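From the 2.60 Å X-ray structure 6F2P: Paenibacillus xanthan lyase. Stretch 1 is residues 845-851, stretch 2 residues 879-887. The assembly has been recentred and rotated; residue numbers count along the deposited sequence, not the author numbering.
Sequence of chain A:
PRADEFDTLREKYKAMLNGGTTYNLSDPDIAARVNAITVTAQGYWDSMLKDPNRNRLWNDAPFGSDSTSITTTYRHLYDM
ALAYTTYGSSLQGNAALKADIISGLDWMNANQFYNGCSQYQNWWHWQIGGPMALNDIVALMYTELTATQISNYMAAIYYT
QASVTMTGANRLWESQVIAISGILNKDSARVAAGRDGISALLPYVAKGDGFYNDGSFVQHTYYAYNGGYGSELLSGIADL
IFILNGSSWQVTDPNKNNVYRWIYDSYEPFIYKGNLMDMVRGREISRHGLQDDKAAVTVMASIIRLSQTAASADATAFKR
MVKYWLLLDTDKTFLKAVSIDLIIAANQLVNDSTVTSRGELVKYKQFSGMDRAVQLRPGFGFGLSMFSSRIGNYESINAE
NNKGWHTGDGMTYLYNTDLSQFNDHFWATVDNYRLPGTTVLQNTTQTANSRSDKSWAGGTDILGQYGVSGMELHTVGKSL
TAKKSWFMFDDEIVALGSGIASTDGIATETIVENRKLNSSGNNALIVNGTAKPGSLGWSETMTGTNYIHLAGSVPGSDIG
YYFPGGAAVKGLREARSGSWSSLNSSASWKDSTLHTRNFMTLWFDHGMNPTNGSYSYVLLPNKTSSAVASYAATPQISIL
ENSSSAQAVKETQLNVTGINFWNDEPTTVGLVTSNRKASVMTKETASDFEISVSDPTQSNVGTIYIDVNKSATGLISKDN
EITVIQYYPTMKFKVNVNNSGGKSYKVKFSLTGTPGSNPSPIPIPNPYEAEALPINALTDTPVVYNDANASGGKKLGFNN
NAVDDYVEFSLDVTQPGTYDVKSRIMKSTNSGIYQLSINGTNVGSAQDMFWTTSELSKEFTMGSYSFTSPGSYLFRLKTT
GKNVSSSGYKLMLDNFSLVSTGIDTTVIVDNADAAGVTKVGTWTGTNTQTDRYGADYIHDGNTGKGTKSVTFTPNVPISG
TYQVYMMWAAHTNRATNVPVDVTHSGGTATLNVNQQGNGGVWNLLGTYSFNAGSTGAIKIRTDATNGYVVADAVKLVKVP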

ATOM      1  N   SER A 845      30.879  15.148  21.524  1.00 27.77           N
ATOM      2  CA  SER A 845      32.023  14.922  20.655  1.00 25.35           C
ATOM      3  C   SER A 845      32.102  13.444  20.275  1.00 29.53           C
ATOM      4  O   SER A 845      31.326  12.629  20.767  1.00 35.47           O
ATOM      5  CB  SER A 845      33.321  15.392  21.333  1.00 30.72           C
ATOM      6  OG  SER A 845      33.520  14.777  22.596  1.00 29.58           O
ATOM      7  N   ALA A 846      33.029  13.092  19.391  1.00 34.26           N
ATOM      8  CA  ALA A 846      33.173  11.695  18.992  1.00 34.65           C
ATOM      9  C   ALA A 846      33.847  10.911  20.107  1.00 34.43           C
ATOM     10  O   ALA A 846      34.692  11.444  20.826  1.00 42.39           O
ATOM     11  CB  ALA A 846      33.955  11.570  17.675  1.00 26.49           C
ATOM     12  N   GLN A 847      33.462   9.650  20.257  1.00 29.29           N
ATOM     13  CA  GLN A 847      33.984   8.834  21.340  1.00 30.19           C
ATOM     14  C   GLN A 847      34.821   7.698  20.793  1.00 35.92           C
ATOM     15  O   GLN A 847      34.343   6.891  19.993  1.00 37.56           O
ATOM     16  CB  GLN A 847      32.834   8.257  22.165  1.00 32.94           C
ATOM     17  CG  GLN A 847      32.040   9.296  22.931  1.00 38.06           C
ATOM     18  CD  GLN A 847      32.584   9.529  24.326  1.00 37.66           C
ATOM     19  OE1 GLN A 847      33.496   8.832  24.780  1.00 39.56           O
ATOM     20  NE2 GLN A 847      32.021  10.507  25.019  1.00 40.13           N
ATOM     21  N   ASP A 848      36.074   7.633  21.220  1.00 31.94           N
ATOM     22  CA  ASP A 848      36.914   6.503  20.859  1.00 32.83           C
ATOM     23  C   ASP A 848      36.511   5.311  21.734  1.00 34.53           C
ATOM     24  O   ASP A 848      36.782   5.278  22.947  1.00 32.34           O
ATOM     25  CB  ASP A 848      38.402   6.863  20.981  1.00 27.13           C
ATOM     26  CG  ASP A 848      39.313   5.655  20.904  1.00 33.28           C
ATOM     27  OD1 ASP A 848      38.895   4.603  20.371  1.00 34.08           O
ATOM     28  OD2 ASP A 848      40.461   5.761  21.384  1.00 42.63           O
ATOM     29  N   MET A 849      35.857   4.344  21.093  1.00 30.37           N
ATOM     30  CA  MET A 849      35.271   3.193  21.765  1.00 28.31           C
ATOM     31  C   MET A 849      36.261   2.047  21.959  1.00 31.72           C
ATOM     32  O   MET A 849      35.871   0.949  22.352  1.00 32.58           O
ATOM     33  CB  MET A 849      34.067   2.688  20.971  1.00 34.04           C
ATOM     34  CG  MET A 849      33.048   3.753  20.615  1.00 30.73           C
ATOM     35  SD  MET A 849      32.081   4.170  22.057  1.00 46.88           S
ATOM     36  CE  MET A 849      30.699   5.053  21.351  1.00 26.43           C
ATOM     37  N   PHE A 850      37.537   2.290  21.680  1.00 30.84           N
ATOM     38  CA  PHE A 850      38.548   1.257  21.889  1.00 37.07           C
ATOM     39  C   PHE A 850      39.201   1.326  23.278  1.00 38.24           C
ATOM     40  O   PHE A 850      39.431   2.410  23.819  1.00 39.36           O
ATOM     41  CB  PHE A 850      39.625   1.315  20.800  1.00 38.19           C
ATOM     42  CG  PHE A 850      40.676   0.243  20.930  1.00 38.14           C
ATOM     43  CD1 PHE A 850      40.460  -1.024  20.407  1.00 39.83           C
ATOM     44  CD2 PHE A 850      41.877   0.500  21.580  1.00 33.14           C
ATOM     45  CE1 PHE A 850      41.419  -2.020  20.526  1.00 34.20           C
ATOM     46  CE2 PHE A 850      42.836  -0.490  21.708  1.00 37.82           C
ATOM     47  CZ  PHE A 850      42.608  -1.754  21.179  1.00 36.14           C
ATOM     48  N   TRP A 851      39.489   0.157  23.846  1.00 33.22           N
ATOM     49  CA  TRP A 851      40.321   0.071  25.044  1.00 40.99           C
ATOM     50  C   TRP A 851      40.945  -1.318  25.256  1.00 43.62           C
ATOM     51  O   TRP A 851      40.448  -2.329  24.749  1.00 39.43           O
ATOM     52  CB  TRP A 851      39.570   0.536  26.298  1.00 33.27           C
ATOM     53  CG  TRP A 851      38.518  -0.404  26.799  1.00 34.84           C
ATOM     54  CD1 TRP A 851      38.658  -1.358  27.767  1.00 42.07           C
ATOM     55  CD2 TRP A 851      37.158  -0.465  26.371  1.00 34.29           C
ATOM     56  NE1 TRP A 851      37.466  -2.011  27.967  1.00 39.57           N
ATOM     57  CE2 TRP A 851      36.527  -1.480  27.121  1.00 38.72           C
ATOM     58  CE3 TRP A 851      36.411   0.240  25.424  1.00 30.08           C
ATOM     59  CZ2 TRP A 851      35.187  -1.808  26.953  1.00 33.99           C
ATOM     60  CZ3 TRP A 851      35.083  -0.085  25.258  1.00 32.60           C
ATOM     61  CH2 TRP A 851      34.482  -1.102  26.018  1.00 33.97           C
ATOM     62  N   THR A 879      30.891   6.170  12.119  1.00 34.59           N
ATOM     63  CA  THR A 879      32.324   5.939  12.215  1.00 32.74           C
ATOM     64  C   THR A 879      33.075   7.196  11.774  1.00 35.88           C
ATOM     65  O   THR A 879      32.844   7.708  10.681  1.00 35.58           O
ATOM     66  CB  THR A 879      32.753   4.751  11.338  1.00 35.13           C
ATOM     67  OG1 THR A 879      32.054   3.571  11.752  1.00 34.75           O
ATOM     68  CG2 THR A 879      34.249   4.512  11.454  1.00 33.75           C
ATOM     69  N   THR A 880      33.954   7.705  12.633  1.00 37.03           N
ATOM     70  CA  THR A 880      34.688   8.930  12.324  1.00 31.59           C
ATOM     71  C   THR A 880      36.190   8.687  12.292  1.00 36.08           C
ATOM     72  O   THR A 880      36.955   9.576  11.918  1.00 35.82           O
ATOM     73  CB  THR A 880      34.393  10.067  13.332  1.00 26.69           C
ATOM     74  OG1 THR A 880      34.679   9.623  14.662  1.00 39.48           O
ATOM     75  CG2 THR A 880      32.944  10.499  13.253  1.00 28.06           C
ATOM     76  N   GLY A 881      36.607   7.483  12.678  1.00 31.32           N
ATOM     77  CA  GLY A 881      38.017   7.145  12.724  1.00 26.17           C
ATOM     78  C   GLY A 881      38.279   5.885  13.522  1.00 33.44           C
ATOM     79  O   GLY A 881      37.373   5.083  13.731  1.00 41.34           O
ATOM     80  N   LYS A 882      39.518   5.701  13.970  1.00 37.89           N
ATOM     81  CA  LYS A 882      39.874   4.507  14.736  1.00 43.06           C
ATOM     82  C   LYS A 882      41.156   4.671  15.544  1.00 45.88           C
ATOM     83  O   LYS A 882      42.089   5.365  15.139  1.00 43.92           O
ATOM     84  CB  LYS A 882      39.974   3.262  13.833  1.00 37.54           C
ATOM     85  CG  LYS A 882      41.156   3.257  12.869  1.00 44.75           C
ATOM     86  CD  LYS A 882      41.204   1.988  12.000  1.00 46.12           C
ATOM     87  CE  LYS A 882      41.730   0.773  12.770  1.00 46.59           C
ATOM     88  NZ  LYS A 882      43.115   0.960  13.303  1.00 49.81           N
ATOM     89  N   ASN A 883      41.187   4.026  16.701  1.00 46.96           N
ATOM     90  CA  ASN A 883      42.403   3.950  17.483  1.00 49.70           C
ATOM     91  C   ASN A 883      43.422   3.089  16.748  1.00 47.36           C
ATOM     92  O   ASN A 883      43.072   2.063  16.157  1.00 45.93           O
ATOM     93  CB  ASN A 883      42.106   3.365  18.863  1.00 50.32           C
ATOM     94  CG  ASN A 883      43.257   3.538  19.828  1.00 51.06           C
ATOM     95  OD1 ASN A 883      44.231   2.784  19.792  1.00 51.92           O
ATOM     96  ND2 ASN A 883      43.151   4.535  20.702  1.00 48.14           N
ATOM     97  N   VAL A 884      44.683   3.504  16.792  1.00 49.70           N
ATOM     98  CA  VAL A 884      45.754   2.797  16.096  1.00 49.37           C
ATOM     99  C   VAL A 884      45.869   1.336  16.523  1.00 47.71           C
ATOM    100  O   VAL A 884      46.364   0.496  15.772  1.00 46.67           O
ATOM    101  CB  VAL A 884      47.106   3.485  16.325  1.00 49.63           C
ATOM    102  CG1 VAL A 884      48.106   3.059  15.255  1.00 32.58           C
ATOM    103  CG2 VAL A 884      46.924   4.998  16.327  1.00 56.86           C
ATOM    104  N   SER A 885      45.404   1.033  17.729  1.00 50.04           N
ATOM    105  CA  SER A 885      45.502  -0.321  18.256  1.00 48.51           C
ATOM    106  C   SER A 885      44.256  -1.152  17.945  1.00 43.50           C
ATOM    107  O   SER A 885      44.147  -2.304  18.368  1.00 38.12           O
ATOM    108  CB  SER A 885      45.753  -0.287  19.764  1.00 45.47           C
ATOM    109  OG  SER A 885      46.670   0.740  20.094  1.00 51.07           O
ATOM    110  N   SER A 886      43.323  -0.573  17.196  1.00 45.68           N
ATOM    111  CA  SER A 886      42.103  -1.287  16.825  1.00 44.66           C
ATOM    112  C   SER A 886      42.260  -2.079  15.519  1.00 45.53           C
ATOM    113  O   SER A 886      42.965  -1.645  14.604  1.00 41.78           O
ATOM    114  CB  SER A 886      40.935  -0.310  16.712  1.00 42.67           C
ATOM    115  OG  SER A 886      39.738  -0.989  16.382  1.00 44.98           O
ATOM    116  N   SER A 887      41.605  -3.241  15.452  1.00 48.24           N
ATOM    117  CA  SER A 887      41.580  -4.082  14.251  1.00 37.39           C
ATOM    118  C   SER A 887      41.009  -3.316  13.066  1.00 44.97           C
ATOM    119  O   SER A 887      41.445  -3.489  11.924  1.00 52.50           O
ATOM    120  CB  SER A 887      40.697  -5.317  14.473  1.00 34.95           C
ATOM    121  OG  SER A 887      41.178  -6.160  15.501  1.00 40.02           O
TER
HETATM  122  O   HOH W   1      38.879   3.335  17.866  1.00 30.88           O

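No backbone hydrogen bond links the two stretches, and the backbone register pairs Ala846 with Thr880 (CA to CA 7.4 Å) and Phe850 with Asn883 (CA to CA 6.4 Å), which leaves room for side chains between them. Beyond its strand, stretch 2 folds into a type I turn from Asn883 to Ser886, closed by Ser886 N donating to Asn883 O at 2.8 Å.

The single direct hydrogen bond across the contact runs from Asn883 ND2 to Asp848 OD2 (3.0 Å, N-H...acceptor angle 154°). The other carboxylate oxygen is used twice: Asp848 OD1 accepts from Phe850 N at 3.0 Å (160°) and from water 1, whose oxygen lies 2.8 Å from OD1. That water in turn accepts from Asn883 N at 2.7 Å, so Asp848 reaches both the amide side chain and the backbone of Asn883.

Asn883 OD1 accepts from Ser885 N at 2.9 Å (164°), an intraturn bond that orients the amide with ND2 free for Asp848.

Phe850, chi1 t, gives the largest covered area, 90 Å² of the 277 Å² buried in total. Ser886 N and Ser885 C lie over one ring face; Phe850 CZ comes within 3.3 Å of Ser885 O, and Phe850 CD1 within 3.8 Å of Ser886 CB. At the other register point, Ala846 CB meets Thr880 OG1 at 3.7 Å, a van der Waals contact.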